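PDB 4PY3: bartonella effector protein (Bep) substrate of VirB T4SS from Bartonella sp. 1-1C, which is a Fic-family effector whose N-terminal Fic domain, the part in this chain, may transfer AMP to protein threonine or tyrosine, though its Fic motif is degenerate. Local coordinates for residues E141-F146 / S209-I214; V147-I152 / P161-F166. One frame throughout, in Å; residues are numbered along the deposited sequence.

Contact 1: E141-F146 / S209-I214; sequences EAAKLF and SLFEDI
Phe-211 projects from helix 205-214 onto helix 135-152 and meets Ala-142, Ala-143 and Phe-146, a buried junction between two helices of the Fic (Fido) domain. The short segments run at 124° to each other, with their axes 9.6 Å apart at closest approach. Ala-142 CB lies at the edge of the Phe-211 ring, in its plane and 3.6 Å from CE2, whereas Ala-143 CB sits over one face, 4.1 Å from Phe-211 CD2. The ring reaches the backbone as well: Phe-211 CE2 is 3.5 Å from Ala-143 N. Alanine suits both positions because its single methyl leaves room for a phenyl ring to come this close to the helix. The aromatic contact lies one turn on, where Phe-211 turns its edge to the face of Phe-146 in an offset edge-to-face pair, centroids 5.5 Å apart and planes at 68°; Phe-146 CG, anti to the backbone N (chi1 -166°), places the ring to receive that edge. Phe-211 CZ also packs 3.7 Å from Phe-146 CB. Phe-167 and Phe-180 extend the aromatic cluster. With no hydrogen bond crossing between the segments, cohesion rests on hydrophobic burial and the fit of one ring against two alanines and a second ring.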
# COMPACT_ATOMS: atom_id res chain seq x y z
N GLU A 141 -14.47 -7.19 7.69
CA GLU A 141 -14.12 -7.48 6.30
C GLU A 141 -12.91 -6.70 5.84
O GLU A 141 -12.10 -7.21 5.09
CB GLU A 141 -15.21 -7.12 5.30
CG GLU A 141 -15.30 -8.09 4.13
CD GLU A 141 -16.05 -9.37 4.48
OE1 GLU A 141 -16.46 -9.52 5.66
OE2 GLU A 141 -16.23 -10.21 3.56
N ALA A 142 -12.86 -5.43 6.22
CA ALA A 142 -11.80 -4.55 5.79
C ALA A 142 -10.45 -5.05 6.31
O ALA A 142 -9.47 -5.06 5.56
CB ALA A 142 -12.06 -3.13 6.25
N ALA A 143 -10.42 -5.46 7.57
CA ALA A 143 -9.18 -5.94 8.17
C ALA A 143 -8.59 -7.14 7.43
O ALA A 143 -7.38 -7.23 7.26
CB ALA A 143 -9.39 -6.28 9.63
N LYS A 144 -9.46 -8.06 7.03
CA LYS A 144 -9.04 -9.26 6.29
C LYS A 144 -8.44 -8.90 4.93
O LYS A 144 -7.41 -9.45 4.53
CB LYS A 144 -10.22 -10.23 6.11
CG LYS A 144 -10.59 -10.98 7.37
CD LYS A 144 -11.91 -11.72 7.20
CE LYS A 144 -12.24 -12.69 8.32
NZ LYS A 144 -13.67 -12.63 8.71
N LEU A 145 -9.09 -7.98 4.23
CA LEU A 145 -8.63 -7.50 2.92
C LEU A 145 -7.32 -6.70 3.05
O LEU A 145 -6.46 -6.77 2.16
CB LEU A 145 -9.74 -6.65 2.22
CG LEU A 145 -10.83 -7.10 1.25
CD1 LEU A 145 -11.80 -7.90 2.06
CD2 LEU A 145 -11.68 -6.11 0.41
N PHE A 146 -7.15 -5.98 4.15
CA PHE A 146 -5.93 -5.21 4.39
C PHE A 146 -4.73 -6.12 4.59
O PHE A 146 -3.64 -5.89 4.03
CB PHE A 146 -6.07 -4.32 5.62
CG PHE A 146 -5.00 -3.26 5.72
CD1 PHE A 146 -5.15 -2.06 5.06
CD2 PHE A 146 -3.86 -3.47 6.47
CE1 PHE A 146 -4.19 -1.07 5.14
CE2 PHE A 146 -2.89 -2.48 6.57
CZ PHE A 146 -3.05 -1.28 5.90
N SER A 209 -8.76 -5.32 15.71
CA SER A 209 -8.63 -4.44 16.87
C SER A 209 -8.18 -3.03 16.48
O SER A 209 -8.75 -2.04 16.95
CB SER A 209 -7.66 -5.06 17.89
OG SER A 209 -7.24 -4.11 18.85
N LEU A 210 -7.17 -2.94 15.63
CA LEU A 210 -6.70 -1.66 15.11
C LEU A 210 -7.81 -0.91 14.38
O LEU A 210 -8.05 0.27 14.63
CB LEU A 210 -5.51 -1.86 14.16
CG LEU A 210 -5.02 -0.62 13.40
CD1 LEU A 210 -4.36 0.37 14.35
CD2 LEU A 210 -4.04 -1.02 12.31
N PHE A 211 -8.48 -1.61 13.47
CA PHE A 211 -9.55 -1.01 12.66
C PHE A 211 -10.73 -0.55 13.50
O PHE A 211 -11.30 0.51 13.24
CB PHE A 211 -10.02 -2.00 11.58
CG PHE A 211 -9.20 -1.98 10.32
CD1 PHE A 211 -7.84 -1.69 10.36
CD2 PHE A 211 -9.78 -2.26 9.10
CE1 PHE A 211 -7.08 -1.67 9.19
CE2 PHE A 211 -9.03 -2.25 7.94
CZ PHE A 211 -7.68 -1.95 7.98
N GLU A 212 -11.09 -1.32 14.52
CA GLU A 212 -12.08 -0.86 15.49
C GLU A 212 -11.72 0.52 16.00
O GLU A 212 -12.57 1.41 15.99
CB GLU A 212 -12.22 -1.82 16.66
N ASP A 213 -10.48 0.68 16.46
CA ASP A 213 -10.07 1.98 17.02
C ASP A 213 -10.04 3.09 16.01
O ASP A 213 -10.51 4.16 16.31
CB ASP A 213 -8.69 1.98 17.64
N ILE A 214 -9.42 2.85 14.86
CA ILE A 214 -9.22 3.94 13.89
C ILE A 214 -10.47 4.25 13.07
O ILE A 214 -10.48 5.21 12.31
CB ILE A 214 -8.00 3.71 12.96
CG1 ILE A 214 -8.17 2.47 12.08
CG2 ILE A 214 -6.72 3.59 13.78
CD1 ILE A 214 -7.20 2.45 10.92

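Contact 2: V147-I152 / P161-F166; sequences VFLNSI and PTQRVF
Gln-163 reaches from helix 159-173 to Leu-149 and Asn-150 of helix 135-152, and its conformation lets one side chain serve both. A chi1 of 61° tucks CG between the backbone N and C, and the straight run from there brings the amide to Asn-150. There NE2 donates to Asn-150 OD1 at 3.1 Å. The bond is nearly straight (168° at the hydrogen) and uses a lone pair of OD1, with the donor in the carbonyl plane. The other end of the amide, Gln-163 OE1, lies against the helix backbone at Asn-150 CA (3.7 Å). Glutamine is long enough to bridge the helices, while the shorter asparagine presents its carbonyl close to its own helix. The two helices flank the loop of the Fic motif, canonically HPFx(D/E)GNGRxxR; here APFRAGNEPTQR is degenerate, lacking the histidine, the acidic residue, the second glycine of GNG and the first arginine, though the final one, Arg-164, remains. Gln-163 sits just after the first turn of helix 159-173. Leu-149 CG, anti to the backbone N (chi1 180°), aims the isobutyl group at that helix, where it runs alongside the Gln-163 stem, the two pointing opposite ways, with Leu-149 CD2 3.9 Å from Gln-163 CB. Cys-192 and Met-196 of helix 185-197 touch Asn-150, and Phe-120 of helix 113-126 touches Leu-149.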
# COMPACT_ATOMS: atom_id res chain seq x y z
N VAL A 147 -4.94 -7.16 5.39
CA VAL A 147 -3.90 -8.17 5.62
C VAL A 147 -3.48 -8.83 4.30
O VAL A 147 -2.30 -9.00 4.02
CB VAL A 147 -4.38 -9.26 6.61
CG1 VAL A 147 -3.50 -10.51 6.54
CG2 VAL A 147 -4.38 -8.70 8.03
N PHE A 148 -4.48 -9.18 3.48
CA PHE A 148 -4.22 -9.80 2.20
C PHE A 148 -3.38 -8.89 1.29
O PHE A 148 -2.32 -9.29 0.81
CB PHE A 148 -5.55 -10.18 1.52
CG PHE A 148 -5.38 -10.79 0.15
CD1 PHE A 148 -4.42 -11.76 -0.08
CD2 PHE A 148 -6.20 -10.41 -0.90
CE1 PHE A 148 -4.26 -12.33 -1.34
CE2 PHE A 148 -6.05 -10.97 -2.15
CZ PHE A 148 -5.08 -11.93 -2.38
N LEU A 149 -3.83 -7.66 1.10
CA LEU A 149 -3.13 -6.71 0.25
C LEU A 149 -1.73 -6.42 0.76
O LEU A 149 -0.78 -6.34 -0.03
CB LEU A 149 -3.91 -5.39 0.14
CG LEU A 149 -3.25 -4.33 -0.74
CD1 LEU A 149 -3.02 -4.85 -2.15
CD2 LEU A 149 -4.08 -3.06 -0.78
N ASN A 150 -1.60 -6.28 2.07
CA ASN A 150 -0.31 -6.04 2.67
C ASN A 150 0.71 -7.13 2.32
O ASN A 150 1.88 -6.83 2.06
CB ASN A 150 -0.41 -5.93 4.19
CG ASN A 150 0.92 -5.59 4.81
OD1 ASN A 150 1.41 -4.47 4.67
ND2 ASN A 150 1.53 -6.55 5.47
N SER A 151 0.25 -8.38 2.28
CA SER A 151 1.14 -9.50 1.97
C SER A 151 1.56 -9.56 0.49
O SER A 151 2.56 -10.19 0.14
CB SER A 151 0.47 -10.82 2.34
OG SER A 151 -0.58 -11.10 1.44
N ILE A 152 0.80 -8.88 -0.36
CA ILE A 152 1.14 -8.77 -1.78
C ILE A 152 2.31 -7.80 -2.01
O ILE A 152 3.22 -8.09 -2.77
CB ILE A 152 -0.06 -8.31 -2.62
CG1 ILE A 152 -1.23 -9.29 -2.43
CG2 ILE A 152 0.32 -8.20 -4.10
CD1 ILE A 152 -2.51 -8.90 -3.14
N PRO A 161 1.88 3.73 2.63
CA PRO A 161 1.02 4.92 2.49
C PRO A 161 -0.01 4.78 1.38
O PRO A 161 -1.11 5.33 1.49
CB PRO A 161 2.01 6.05 2.18
CG PRO A 161 3.22 5.36 1.67
CD PRO A 161 3.30 4.07 2.43
N THR A 162 0.33 4.05 0.32
CA THR A 162 -0.61 3.81 -0.76
C THR A 162 -1.85 3.01 -0.29
O THR A 162 -2.97 3.39 -0.58
CB THR A 162 0.06 3.08 -1.93
OG1 THR A 162 1.15 3.87 -2.43
CG2 THR A 162 -0.94 2.84 -3.05
N GLN A 163 -1.61 1.89 0.39
CA GLN A 163 -2.71 1.03 0.88
C GLN A 163 -3.53 1.73 1.95
O GLN A 163 -4.75 1.59 1.96
CB GLN A 163 -2.25 -0.37 1.28
CG GLN A 163 -1.24 -0.36 2.39
CD GLN A 163 -0.49 -1.68 2.55
OE1 GLN A 163 -0.39 -2.51 1.61
NE2 GLN A 163 0.06 -1.89 3.74
N ARG A 164 -2.91 2.57 2.77
CA ARG A 164 -3.68 3.34 3.76
C ARG A 164 -4.63 4.33 3.10
O ARG A 164 -5.81 4.41 3.49
CB ARG A 164 -2.77 4.09 4.71
CG ARG A 164 -1.99 3.16 5.59
CD ARG A 164 -1.02 3.93 6.45
NE ARG A 164 -0.05 2.99 7.02
CZ ARG A 164 0.82 3.28 7.98
NH1 ARG A 164 0.83 4.48 8.54
NH2 ARG A 164 1.67 2.35 8.39
N VAL A 165 -4.16 5.07 2.11
CA VAL A 165 -5.04 6.01 1.41
C VAL A 165 -6.19 5.24 0.76
O VAL A 165 -7.33 5.69 0.79
CB VAL A 165 -4.29 6.86 0.38
CG1 VAL A 165 -5.26 7.64 -0.50
CG2 VAL A 165 -3.37 7.83 1.09
N PHE A 166 -5.88 4.10 0.16
CA PHE A 166 -6.87 3.27 -0.51
C PHE A 166 -7.98 2.87 0.48
O PHE A 166 -9.16 3.02 0.20
CB PHE A 166 -6.19 2.03 -1.08
CG PHE A 166 -7.09 1.13 -1.87
CD1 PHE A 166 -7.94 0.23 -1.22
CD2 PHE A 166 -7.07 1.14 -3.26
CE1 PHE A 166 -8.75 -0.62 -1.95
CE2 PHE A 166 -7.89 0.30 -3.98
CZ PHE A 166 -8.74 -0.58 -3.33

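Overall arrangement
Both contacts use helix 135-152, and the residues that touch are buried in each, but contact 2 lies about 4 Å from the chain centre and contact 1 about 15 Å, centre to centre. Along the chain, contact 2 is nested inside the loop that contact 1 closes: 147-152 meets the next helix across the short Fic-motif loop, while 141-146 receives the much later helix 205-214. Their chemistry differs: the contact farther from the centre joins apolar side chains with no hydrogen bond, whereas the more central one pairs two amides beside an aliphatic patch. The two meet where Phe-146 CZ packs 3.8 Å from Gln-163 NE2, bringing the aromatic cluster up against the buried amide pair.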